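Local coordinates for protein dihydropteroate synthase (PDB 6PZ2) that probably joins a pterin pyrophosphate to p-aminobenzoate to make dihydropteroate in folate synthesis, and is seen here with pteroic acid bound, at residues W115-S125 with F156-C167; D131-G142 with K173-K184. One frame throughout, in Å; residues are numbered along the deposited sequence.

Interaction 1. Residues W115-S125 with F156-C167; sequences WGLRKDKNMAS and FFKVSIEMAMSC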
loop_
_atom_site.group_PDB
_atom_site.type_symbol
_atom_site.label_atom_id
_atom_site.label_comp_id
_atom_site.label_asym_id
_atom_site.label_seq_id
_atom_site.Cartn_x
_atom_site.Cartn_y
_atom_site.Cartn_z
ATOM N N TRP A 115 -11.033 6.724 -24.365
ATOM C CA TRP A 115 -11.233 8.094 -24.879
ATOM C C TRP A 115 -12.536 8.706 -24.360
ATOM O O TRP A 115 -12.904 9.806 -24.729
ATOM C CB TRP A 115 -11.177 8.086 -26.404
ATOM C CG TRP A 115 -9.765 8.169 -26.872
ATOM C CD1 TRP A 115 -8.976 7.177 -27.371
ATOM C CD2 TRP A 115 -8.951 9.345 -26.808
ATOM N NE1 TRP A 115 -7.719 7.665 -27.646
ATOM C CE2 TRP A 115 -7.676 8.989 -27.300
ATOM C CE3 TRP A 115 -9.187 10.654 -26.378
ATOM C CZ2 TRP A 115 -6.630 9.902 -27.362
ATOM C CZ3 TRP A 115 -8.161 11.566 -26.481
ATOM C CH2 TRP A 115 -6.908 11.191 -26.965
ATOM N N GLY A 116 -13.225 8.018 -23.459
ATOM C CA GLY A 116 -14.302 8.661 -22.724
ATOM C C GLY A 116 -15.399 9.181 -23.643
ATOM O O GLY A 116 -15.953 10.259 -23.413
ATOM N N LEU A 117 -15.695 8.354 -24.644
ATOM C CA LEU A 117 -16.753 8.480 -25.604
ATOM C C LEU A 117 -16.351 9.506 -26.669
ATOM O O LEU A 117 -17.193 9.827 -27.454
ATOM C CB LEU A 117 -18.078 8.906 -24.970
ATOM C CG LEU A 117 -18.557 8.071 -23.792
ATOM C CD1 LEU A 117 -19.852 8.634 -23.259
ATOM C CD2 LEU A 117 -18.744 6.618 -24.183
ATOM N N ARG A 118 -15.127 9.993 -26.706
ATOM C CA ARG A 118 -14.812 11.090 -27.647
ATOM C C ARG A 118 -14.209 10.586 -28.958
ATOM O O ARG A 118 -14.014 11.392 -29.843
ATOM C CB ARG A 118 -13.764 12.045 -27.068
ATOM C CG ARG A 118 -14.146 12.720 -25.757
ATOM C CD ARG A 118 -15.541 13.298 -25.680
ATOM N NE ARG A 118 -15.825 13.955 -24.412
ATOM C CZ ARG A 118 -15.292 15.116 -24.054
ATOM N NH1 ARG A 118 -14.629 15.840 -24.949
ATOM N NH2 ARG A 118 -15.391 15.528 -22.800
ATOM N N LYS A 119 -13.765 9.349 -29.088
ATOM C CA LYS A 119 -13.054 9.000 -30.297
ATOM C C LYS A 119 -14.041 8.438 -31.315
ATOM O O LYS A 119 -13.769 8.513 -32.471
ATOM C CB LYS A 119 -11.928 7.982 -30.076
ATOM C CG LYS A 119 -10.649 8.273 -30.852
ATOM C CD LYS A 119 -10.382 9.765 -30.992
ATOM C CE LYS A 119 -8.968 10.229 -30.703
ATOM N NZ LYS A 119 -8.956 11.671 -30.355
ATOM N N ASP A 120 -15.160 7.891 -30.888
ATOM C CA ASP A 120 -16.095 7.349 -31.812
ATOM C C ASP A 120 -17.469 7.948 -31.503
ATOM O O ASP A 120 -18.067 7.637 -30.446
ATOM C CB ASP A 120 -16.098 5.816 -31.731
ATOM C CG ASP A 120 -16.866 5.105 -32.846
ATOM O OD1 ASP A 120 -17.945 5.604 -33.231
ATOM O OD2 ASP A 120 -16.420 4.016 -33.265
ATOM N N LYS A 121 -17.999 8.724 -32.453
ATOM C CA LYS A 121 -19.274 9.412 -32.237
ATOM C C LYS A 121 -20.392 8.386 -32.008
ATOM O O LYS A 121 -21.394 8.755 -31.395
ATOM C CB LYS A 121 -19.613 10.365 -33.388
ATOM C CG LYS A 121 -18.548 11.407 -33.720
ATOM C CD LYS A 121 -19.056 12.664 -34.427
ATOM C CE LYS A 121 -19.697 12.417 -35.781
ATOM N NZ LYS A 121 -18.728 11.988 -36.822
ATOM N N ASN A 122 -20.234 7.115 -32.405
ATOM C CA ASN A 122 -21.324 6.145 -32.168
ATOM C C ASN A 122 -21.267 5.460 -30.797
ATOM O O ASN A 122 -22.217 4.686 -30.464
ATOM C CB ASN A 122 -21.358 5.045 -33.228
ATOM C CG ASN A 122 -21.580 5.617 -34.612
ATOM O OD1 ASN A 122 -22.417 6.496 -34.806
ATOM N ND2 ASN A 122 -20.762 5.182 -35.549
ATOM N N MET A 123 -20.216 5.730 -30.014
ATOM C CA MET A 123 -19.959 4.896 -28.842
ATOM C C MET A 123 -21.082 5.089 -27.826
ATOM O O MET A 123 -21.565 4.117 -27.287
ATOM C CB MET A 123 -18.617 5.179 -28.158
ATOM C CG MET A 123 -18.418 4.304 -26.919
ATOM S SD MET A 123 -18.227 2.551 -27.313
ATOM C CE MET A 123 -16.512 2.606 -27.825
ATOM N N ALA A 124 -21.478 6.338 -27.576
ATOM C CA ALA A 124 -22.517 6.616 -26.614
ATOM C C ALA A 124 -23.801 5.881 -26.983
ATOM O O ALA A 124 -24.436 5.334 -26.070
ATOM C CB ALA A 124 -22.760 8.102 -26.485
ATOM N N SER A 125 -24.206 5.866 -28.260
ATOM C CA SER A 125 -25.528 5.258 -28.569
ATOM C C SER A 125 -25.426 3.731 -28.520
ATOM O O SER A 125 -26.390 3.052 -28.124
ATOM C CB SER A 125 -26.159 5.761 -29.862
ATOM O OG SER A 125 -25.263 5.689 -30.947
ATOM N N PHE A 156 -14.300 17.644 -18.513
ATOM C CA PHE A 156 -14.300 16.590 -19.506
ATOM C C PHE A 156 -15.333 15.529 -19.126
ATOM O O PHE A 156 -16.125 15.132 -19.970
ATOM C CB PHE A 156 -12.905 15.985 -19.612
ATOM C CG PHE A 156 -12.769 14.804 -20.533
ATOM C CD1 PHE A 156 -12.147 14.948 -21.766
ATOM C CD2 PHE A 156 -13.211 13.549 -20.141
ATOM C CE1 PHE A 156 -12.017 13.857 -22.607
ATOM C CE2 PHE A 156 -13.096 12.461 -20.993
ATOM C CZ PHE A 156 -12.494 12.614 -22.221
ATOM N N PHE A 157 -15.367 15.133 -17.857
ATOM C CA PHE A 157 -16.360 14.147 -17.453
ATOM C C PHE A 157 -17.782 14.673 -17.657
ATOM O O PHE A 157 -18.669 13.905 -17.996
ATOM C CB PHE A 157 -16.183 13.727 -15.992
ATOM C CG PHE A 157 -14.963 12.886 -15.734
ATOM C CD1 PHE A 157 -14.308 12.963 -14.516
ATOM C CD2 PHE A 157 -14.501 11.987 -16.678
ATOM C CE1 PHE A 157 -13.202 12.173 -14.249
ATOM C CE2 PHE A 157 -13.408 11.181 -16.407
ATOM C CZ PHE A 157 -12.762 11.279 -15.199
ATOM N N LYS A 158 -17.997 15.957 -17.412
ATOM C CA LYS A 158 -19.323 16.527 -17.495
ATOM C C LYS A 158 -19.827 16.443 -18.933
ATOM O O LYS A 158 -20.962 16.075 -19.183
ATOM C CB LYS A 158 -19.341 18.003 -17.095
ATOM C CG LYS A 158 -20.132 18.305 -15.833
ATOM C CD LYS A 158 -19.697 17.504 -14.614
ATOM C CE LYS A 158 -20.259 18.079 -13.332
ATOM N NZ LYS A 158 -19.600 19.368 -13.012
ATOM N N VAL A 159 -18.962 16.796 -19.860
ATOM C CA VAL A 159 -19.325 16.720 -21.264
ATOM C C VAL A 159 -19.599 15.266 -21.692
ATOM O O VAL A 159 -20.578 15.006 -22.384
ATOM C CB VAL A 159 -18.205 17.333 -22.122
ATOM C CG1 VAL A 159 -18.408 17.008 -23.591
ATOM C CG2 VAL A 159 -18.087 18.834 -21.881
ATOM N N SER A 160 -18.715 14.331 -21.346
ATOM C CA SER A 160 -18.883 12.918 -21.705
ATOM C C SER A 160 -20.149 12.368 -21.045
ATOM O O SER A 160 -20.856 11.578 -21.651
ATOM C CB SER A 160 -17.660 12.099 -21.345
ATOM O OG SER A 160 -16.516 12.587 -22.048
ATOM N N ILE A 161 -20.456 12.803 -19.836
ATOM C CA ILE A 161 -21.646 12.281 -19.150
ATOM C C ILE A 161 -22.894 12.790 -19.885
ATOM O O ILE A 161 -23.885 12.074 -20.024
ATOM C CB ILE A 161 -21.667 12.693 -17.663
ATOM C CG1 ILE A 161 -20.539 12.020 -16.879
ATOM C CG2 ILE A 161 -23.034 12.420 -17.017
ATOM C CD1 ILE A 161 -20.333 12.605 -15.497
ATOM N N GLU A 162 -22.849 14.029 -20.361
ATOM C CA GLU A 162 -23.993 14.580 -21.094
ATOM C C GLU A 162 -24.175 13.866 -22.441
ATOM O O GLU A 162 -25.325 13.554 -22.794
ATOM C CB GLU A 162 -23.875 16.098 -21.240
ATOM C CG GLU A 162 -24.501 16.812 -20.047
ATOM C CD GLU A 162 -24.172 18.291 -19.879
ATOM O OE1 GLU A 162 -23.736 18.921 -20.871
ATOM O OE2 GLU A 162 -24.341 18.807 -18.749
ATOM N N MET A 163 -23.081 13.577 -23.153
ATOM C CA MET A 163 -23.136 12.730 -24.351
ATOM C C MET A 163 -23.809 11.399 -24.005
ATOM O O MET A 163 -24.787 10.984 -24.632
ATOM C CB MET A 163 -21.750 12.451 -24.915
ATOM C CG MET A 163 -21.103 13.692 -25.468
ATOM S SD MET A 163 -19.310 13.477 -25.738
ATOM C CE MET A 163 -19.312 12.293 -27.084
ATOM N N ALA A 164 -23.352 10.761 -22.950
ATOM C CA ALA A 164 -23.968 9.495 -22.593
ATOM C C ALA A 164 -25.466 9.689 -22.346
ATOM O O ALA A 164 -26.321 8.919 -22.799
ATOM C CB ALA A 164 -23.277 8.898 -21.393
ATOM N N MET A 165 -25.813 10.719 -21.620
ATOM C CA MET A 165 -27.235 10.862 -21.282
ATOM C C MET A 165 -28.114 11.211 -22.496
ATOM O O MET A 165 -29.259 10.767 -22.578
ATOM C CB MET A 165 -27.423 11.964 -20.248
ATOM C CG MET A 165 -28.204 11.434 -19.090
ATOM S SD MET A 165 -27.066 11.313 -17.747
ATOM C CE MET A 165 -26.782 13.069 -17.500
ATOM N N SER A 166 -27.579 11.977 -23.437
ATOM C CA SER A 166 -28.340 12.334 -24.617
ATOM C C SER A 166 -28.686 11.073 -25.411
ATOM O O SER A 166 -29.619 11.115 -26.211
ATOM C CB SER A 166 -27.591 13.328 -25.468
ATOM O OG SER A 166 -26.380 12.761 -25.941
ATOM N N CYS A 167 -27.956 9.975 -25.183
ATOM C CA CYS A 167 -28.220 8.734 -25.885
ATOM C C CYS A 167 -28.912 7.745 -24.951
ATOM O O CYS A 167 -29.002 6.549 -25.275
ATOM C CB CYS A 167 -26.980 8.091 -26.485
ATOM S SG CYS A 167 -26.163 9.169 -27.687
#
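Ser160 OG is gripped from two residues of the 115-118 turn. Ser160 OG donates to Gly116 O at 2.8 Å, in the plane of that carbonyl. Arg118 NE donates to Ser160 OG at 2.8 Å, and Arg118 NH2 adds a weak bond. The hydroxyl is put there by chi1 of -61°, which sets OG beside the backbone N of Ser160.

Arg118 reaches the helix with a chain bent at chi2 (-46°). Arg118 NH2 also donates to Phe156 O at 3.0 Å, close to the guanidinium plane. That carbonyl already takes the helical bond from Ser160 N, so it has two donors. Both edge partners, Phe156 O and Ser160 OG, fix the rotation of the guanidinium group.

The two faces of the guanidinium are also filled. The Phe156 ring lies flat on one face, with planes 18° apart and Arg118 CZ 4.0 Å from the ring centroid, a cation-pi stack. Val159 CG1 sits over the opposite face, toward its rim. Met163 SD approaches Arg118 NE obliquely. Asp113 accepts from the backbone N of Trp115 and of Leu117, which ties the turn to strand 110-113.

Farther along the helix the contact becomes apolar. Leu117 CD1 meets Ala164 CB at 3.9 Å. Ala124, in the first turn of helix 123-129, sets its CB against Cys167 SG at 3.8 Å. Ser125 packs beside the same cysteine.

The contact thus fastens the type I' turn after strand 110-113 to helix 149-166. In-plane bonds, a stacked ring on one face and a valine methyl on the other act on a single arginine. They probably hold its charge in place at the partly exposed side of the contact, while the serine hydroxyl satisfies a turn carbonyl in the buried part.

Interaction 2. Residues D131-G142 with K173-K184; sequences DAEVCIMHNQDG and KIVLDPGVGFGK. With PT1 (pteroic acid), chain K; SO4 (sulfate ion), chain I.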
loop_
_atom_site.group_PDB
_atom_site.type_symbol
_atom_site.label_atom_id
_atom_site.label_comp_id
_atom_site.label_asym_id
_atom_site.label_seq_id
_atom_site.Cartn_x
_atom_site.Cartn_y
_atom_site.Cartn_z
ATOM N N ASP A 131 -27.818 -0.998 -23.047
ATOM C CA ASP A 131 -27.926 -0.797 -21.619
ATOM C C ASP A 131 -26.638 -1.233 -20.933
ATOM O O ASP A 131 -26.665 -1.883 -19.893
ATOM C CB ASP A 131 -29.049 -1.639 -21.017
ATOM C CG ASP A 131 -30.328 -0.840 -20.939
ATOM O OD1 ASP A 131 -30.416 0.083 -20.077
ATOM O OD2 ASP A 131 -31.177 -1.116 -21.782
ATOM N N ALA A 132 -25.512 -0.886 -21.524
ATOM C CA ALA A 132 -24.252 -1.373 -20.968
ATOM C C ALA A 132 -23.778 -0.448 -19.834
ATOM O O ALA A 132 -24.177 0.723 -19.716
ATOM C CB ALA A 132 -23.235 -1.413 -22.071
ATOM N N GLU A 133 -22.845 -0.967 -19.042
ATOM C CA GLU A 133 -22.055 -0.140 -18.153
ATOM C C GLU A 133 -20.917 0.433 -18.988
ATOM O O GLU A 133 -20.526 -0.194 -19.964
ATOM C CB GLU A 133 -21.508 -0.968 -17.001
ATOM C CG GLU A 133 -22.457 -2.087 -16.680
ATOM C CD GLU A 133 -22.852 -2.085 -15.234
ATOM O OE1 GLU A 133 -23.869 -1.447 -14.918
ATOM O OE2 GLU A 133 -22.092 -2.675 -14.456
ATOM N N VAL A 134 -20.470 1.616 -18.609
ATOM C CA VAL A 134 -19.337 2.218 -19.273
ATOM C C VAL A 134 -18.397 2.849 -18.237
ATOM O O VAL A 134 -18.808 3.510 -17.274
ATOM C CB VAL A 134 -19.796 3.237 -20.331
ATOM C CG1 VAL A 134 -20.759 4.268 -19.778
ATOM C CG2 VAL A 134 -18.628 3.934 -21.019
ATOM N N CYS A 135 -17.111 2.675 -18.509
ATOM C CA CYS A 135 -16.100 3.433 -17.873
ATOM C C CYS A 135 -15.669 4.545 -18.823
ATOM O O CYS A 135 -15.097 4.292 -19.873
ATOM C CB CYS A 135 -14.902 2.573 -17.484
ATOM S SG CYS A 135 -13.562 3.509 -16.692
ATOM N N ILE A 136 -15.853 5.762 -18.345
ATOM C CA ILE A 136 -15.462 6.954 -19.062
ATOM C C ILE A 136 -14.136 7.442 -18.494
ATOM O O ILE A 136 -14.086 7.986 -17.404
ATOM C CB ILE A 136 -16.512 8.069 -18.912
ATOM C CG1 ILE A 136 -17.881 7.627 -19.422
ATOM C CG2 ILE A 136 -16.032 9.346 -19.587
ATOM C CD1 ILE A 136 -18.950 8.700 -19.298
ATOM N N MET A 137 -13.099 7.308 -19.285
ATOM C CA MET A 137 -11.796 7.644 -18.846
ATOM C C MET A 137 -11.364 8.977 -19.467
ATOM O O MET A 137 -11.611 9.200 -20.633
ATOM C CB MET A 137 -10.798 6.558 -19.250
ATOM C CG MET A 137 -9.468 6.687 -18.530
ATOM S SD MET A 137 -8.130 5.709 -19.207
ATOM C CE MET A 137 -7.537 6.819 -20.487
ATOM N N HIS A 138 -10.717 9.818 -18.671
ATOM C CA HIS A 138 -10.163 11.080 -19.128
ATOM C C HIS A 138 -8.940 10.807 -20.000
ATOM O O HIS A 138 -8.062 10.044 -19.599
ATOM C CB HIS A 138 -9.760 11.988 -17.953
ATOM C CG HIS A 138 -9.044 13.212 -18.420
ATOM N ND1 HIS A 138 -7.664 13.312 -18.451
ATOM C CD2 HIS A 138 -9.524 14.351 -18.961
ATOM C CE1 HIS A 138 -7.331 14.482 -18.963
ATOM N NE2 HIS A 138 -8.456 15.139 -19.285
ATOM N N ASN A 139 -8.806 11.505 -21.127
ATOM C CA ASN A 139 -7.631 11.313 -21.993
ATOM C C ASN A 139 -7.489 12.555 -22.867
ATOM O O ASN A 139 -8.480 13.194 -23.115
ATOM C CB ASN A 139 -7.834 10.098 -22.910
ATOM C CG ASN A 139 -6.596 9.596 -23.617
ATOM O OD1 ASN A 139 -5.533 10.225 -23.593
ATOM N ND2 ASN A 139 -6.716 8.416 -24.200
ATOM N N GLN A 140 -6.290 12.871 -23.328
ATOM C CA GLN A 140 -6.106 13.931 -24.291
ATOM C C GLN A 140 -4.743 13.710 -24.945
ATOM O O GLN A 140 -3.898 12.940 -24.428
ATOM C CB GLN A 140 -6.177 15.320 -23.653
ATOM C CG GLN A 140 -4.979 15.657 -22.757
ATOM C CD GLN A 140 -4.926 17.080 -22.251
ATOM O OE1 GLN A 140 -5.957 17.712 -22.023
ATOM N NE2 GLN A 140 -3.709 17.579 -22.067
ATOM N N ASP A 141 -4.505 14.392 -26.054
ATOM C CA ASP A 141 -3.135 14.311 -26.577
ATOM C C ASP A 141 -2.288 15.446 -26.015
ATOM O O ASP A 141 -2.753 16.570 -25.892
ATOM C CB ASP A 141 -3.058 14.340 -28.100
ATOM C CG ASP A 141 -3.549 13.047 -28.721
ATOM O OD1 ASP A 141 -3.532 11.981 -28.043
ATOM O OD2 ASP A 141 -4.045 13.143 -29.839
ATOM N N GLY A 142 -1.038 15.100 -25.712
ATOM C CA GLY A 142 -0.120 15.984 -25.041
ATOM C C GLY A 142 -0.554 16.297 -23.618
ATOM O O GLY A 142 -1.594 15.825 -23.103
ATOM N N LYS A 173 -25.048 3.679 -14.728
ATOM C CA LYS A 173 -24.235 2.766 -15.504
ATOM C C LYS A 173 -22.822 3.323 -15.660
ATOM O O LYS A 173 -21.993 2.666 -16.287
ATOM C CB LYS A 173 -24.769 2.602 -16.929
ATOM C CG LYS A 173 -26.127 1.942 -17.024
ATOM C CD LYS A 173 -26.125 0.549 -16.459
ATOM C CE LYS A 173 -27.443 -0.120 -16.750
ATOM N NZ LYS A 173 -27.268 -1.582 -16.771
ATOM N N ILE A 174 -22.615 4.542 -15.200
ATOM C CA ILE A 174 -21.360 5.225 -15.478
ATOM C C ILE A 174 -20.379 5.092 -14.299
ATOM O O ILE A 174 -20.754 5.171 -13.120
ATOM C CB ILE A 174 -21.608 6.698 -15.822
ATOM C CG1 ILE A 174 -22.406 6.804 -17.124
ATOM C CG2 ILE A 174 -20.298 7.478 -15.898
ATOM C CD1 ILE A 174 -22.944 8.191 -17.377
ATOM N N VAL A 175 -19.135 4.865 -14.692
ATOM C CA VAL A 175 -17.961 4.821 -13.861
ATOM C C VAL A 175 -16.968 5.817 -14.464
ATOM O O VAL A 175 -16.805 5.794 -15.676
ATOM C CB VAL A 175 -17.381 3.393 -13.836
ATOM C CG1 VAL A 175 -16.069 3.336 -13.077
ATOM C CG2 VAL A 175 -18.344 2.388 -13.226
ATOM N N LEU A 176 -16.281 6.622 -13.650
ATOM C CA LEU A 176 -15.271 7.563 -14.149
ATOM C C LEU A 176 -13.855 7.144 -13.729
ATOM O O LEU A 176 -13.634 6.588 -12.655
ATOM C CB LEU A 176 -15.562 8.963 -13.604
ATOM C CG LEU A 176 -17.001 9.466 -13.704
ATOM C CD1 LEU A 176 -17.121 10.838 -13.051
ATOM C CD2 LEU A 176 -17.466 9.537 -15.150
ATOM N N ASP A 177 -12.884 7.523 -14.550
ATOM C CA ASP A 177 -11.524 7.154 -14.365
ATOM C C ASP A 177 -10.658 8.324 -14.838
ATOM O O ASP A 177 -10.859 8.798 -15.952
ATOM C CB ASP A 177 -11.192 5.892 -15.163
ATOM C CG ASP A 177 -9.747 5.427 -15.110
ATOM O OD1 ASP A 177 -8.872 6.258 -14.787
ATOM O OD2 ASP A 177 -9.510 4.238 -15.425
ATOM N N PRO A 178 -9.697 8.759 -14.012
ATOM C CA PRO A 178 -8.953 9.977 -14.311
ATOM C C PRO A 178 -7.847 9.779 -15.347
ATOM O O PRO A 178 -7.218 10.767 -15.781
ATOM C CB PRO A 178 -8.303 10.355 -12.978
ATOM C CG PRO A 178 -8.063 9.002 -12.369
ATOM C CD PRO A 178 -9.367 8.287 -12.665
ATOM N N GLY A 179 -7.561 8.534 -15.688
ATOM C CA GLY A 179 -6.682 8.303 -16.838
ATOM C C GLY A 179 -5.232 8.588 -16.509
ATOM O O GLY A 179 -4.538 9.326 -17.209
ATOM N N VAL A 180 -4.738 7.903 -15.483
ATOM C CA VAL A 180 -3.323 8.046 -15.128
ATOM C C VAL A 180 -2.482 7.588 -16.322
ATOM O O VAL A 180 -2.667 6.513 -16.839
ATOM C CB VAL A 180 -2.949 7.275 -13.842
ATOM C CG1 VAL A 180 -1.449 7.288 -13.565
ATOM C CG2 VAL A 180 -3.696 7.819 -12.629
ATOM N N GLY A 181 -1.507 8.395 -16.713
ATOM C CA GLY A 181 -0.638 7.997 -17.788
ATOM C C GLY A 181 -1.113 8.466 -19.158
ATOM O O GLY A 181 -0.417 8.220 -20.156
ATOM N N PHE A 182 -2.246 9.146 -19.233
ATOM C CA PHE A 182 -2.813 9.539 -20.520
ATOM C C PHE A 182 -2.937 11.058 -20.570
ATOM O O PHE A 182 -3.675 11.660 -19.775
ATOM C CB PHE A 182 -4.214 8.961 -20.712
ATOM C CG PHE A 182 -4.325 7.465 -20.865
ATOM C CD1 PHE A 182 -4.568 6.661 -19.761
ATOM C CD2 PHE A 182 -4.299 6.872 -22.119
ATOM C CE1 PHE A 182 -4.737 5.291 -19.906
ATOM C CE2 PHE A 182 -4.445 5.500 -22.260
ATOM C CZ PHE A 182 -4.687 4.711 -21.153
ATOM N N GLY A 183 -2.181 11.691 -21.462
ATOM C CA GLY A 183 -2.277 13.141 -21.556
ATOM C C GLY A 183 -1.743 13.873 -20.336
ATOM O O GLY A 183 -2.189 14.988 -20.008
ATOM N N LYS A 184 -0.770 13.257 -19.681
ATOM C CA LYS A 184 -0.295 13.707 -18.387
ATOM C C LYS A 184 1.158 13.281 -18.238
ATOM O O LYS A 184 1.472 12.125 -18.425
ATOM C CB LYS A 184 -1.104 13.119 -17.231
ATOM C CG LYS A 184 -2.585 13.477 -17.247
ATOM C CD LYS A 184 -3.382 12.654 -16.233
ATOM C CE LYS A 184 -4.875 12.822 -16.364
ATOM N NZ LYS A 184 -5.407 12.058 -17.521
HETATM C C2 PT1 K . -6.578 2.866 -17.258
HETATM C C3 PT1 K . -6.045 2.100 -18.372
HETATM C C5 PT1 K . -7.063 1.411 -19.168
HETATM N N6 PT1 K . -4.729 1.973 -18.685
HETATM C C7 PT1 K . -8.771 2.296 -17.818
HETATM N N9 PT1 K . -8.350 1.567 -18.861
HETATM C C10 PT1 K . -4.358 1.247 -19.752
HETATM N N11 PT1 K . -10.081 2.396 -17.526
HETATM C C12 PT1 K . -5.329 0.620 -20.542
HETATM C C21 PT1 K . 2.709 4.426 -19.000
HETATM O O22 PT1 K . 2.851 5.637 -18.771
HETATM O O1 PT1 K . -5.765 3.547 -16.435
HETATM N N4 PT1 K . -7.904 2.962 -17.036
HETATM N N8 PT1 K . -6.642 0.677 -20.220
HETATM C C13 PT1 K . -2.889 1.148 -20.107
HETATM N N14 PT1 K . -2.406 2.495 -20.391
HETATM C C15 PT1 K . -1.151 2.902 -20.098
HETATM C C16 PT1 K . -0.122 2.010 -19.772
HETATM C C17 PT1 K . -0.902 4.268 -20.059
HETATM C C18 PT1 K . 1.139 2.509 -19.454
HETATM C C19 PT1 K . 0.356 4.769 -19.736
HETATM C C20 PT1 K . 1.375 3.885 -19.422
HETATM O O23 PT1 K . 3.658 3.660 -18.820
HETATM S S SO4 I . -30.790 -2.713 -17.141
HETATM O O1 SO4 I . -31.580 -3.346 -18.226
HETATM O O2 SO4 I . -29.609 -2.062 -17.750
HETATM O O3 SO4 I . -30.401 -3.746 -16.138
HETATM O O4 SO4 I . -31.562 -1.623 -16.503
#
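Backbone bonds join strand 133-137 to strand 174-177 in parallel, from Val134 N to Lys173 O through to His138 N and Asp177 O. The segment axes lie 4.6 Å apart at 24°. Ile136 O is met by Asp177 N from above its carbonyl plane.

Side chains pack on both sides of the sheet. Val134, Ile136, Ile174 and Leu176 lie on the side of helix 149-166; Ile136 CD1 touches Ile174 CG2 at 3.9 Å. Cys135, Met137, Val175 and, the polar member, Asp177 lie on the other side, where Cys135 SG rests on Asp177 CB.

Charged groups sit at the two ends. Before the strands, Lys173 NZ donates to Asp131 O from above the carbonyl plane and to O2 of a sulfate, probably from the crystallisation liquor, at 2.6 Å; its salt bridge to Glu133 is long. After them, Lys184 NZ has four acceptors within bonding distance, among which its three N-H groups must be shared. Lys184 NZ donates to His138 ND1 at 2.7 Å, in the imidazole plane. The others are the carbonyls of Pro178, Gly179 and Phe182; Gly179 O, met from 50° above its plane, is probably the less favourable. A bend at chi4 (77°) turns the ammonium into this nest.

Asp177 OD2 accepts from pteroic acid N11 at 2.9 Å, and N4 lies 2.6 Å from the same OD2. Asp177 OD1 takes Gly179 N in an Asx turn, which helps orient the carboxylate. Met137 SD lies oblique to the Phe182 ring, a Met-aromatic contact; its methyl is modelled too close, so its place is doubtful. Pteroic acid C17 lies over the opposite face from that methyl.

This is the beta-alpha-beta unit 133-137, 149-166, 174-177 of a TIM-barrel fold, with the pterin pocket at the C-terminal ends of its strands.

The two contacts share one beta-alpha-beta unit. Helix 149-166, which interaction 1 fastens to the 115-125 segment, is the crossover between the two strands of interaction 2. Their centres are about 11 Å apart, and they touch directly. Phe157 CZ packs on Asp177 O at 3.2 Å, and Phe156 CE2 lies 3.6 Å from Met137 O. On the loop side, Trp115 CE2 meets Asn139 ND2 at 3.3 Å; that amide donates to Val114 O. Interaction 2 contributes five residues to the pteroic acid pocket. Interaction 1 lies farther out, with Gly116 CA 9.2 Å from pteroic acid N11, and ties helix 149-166 to the turn that follows strand 110-113.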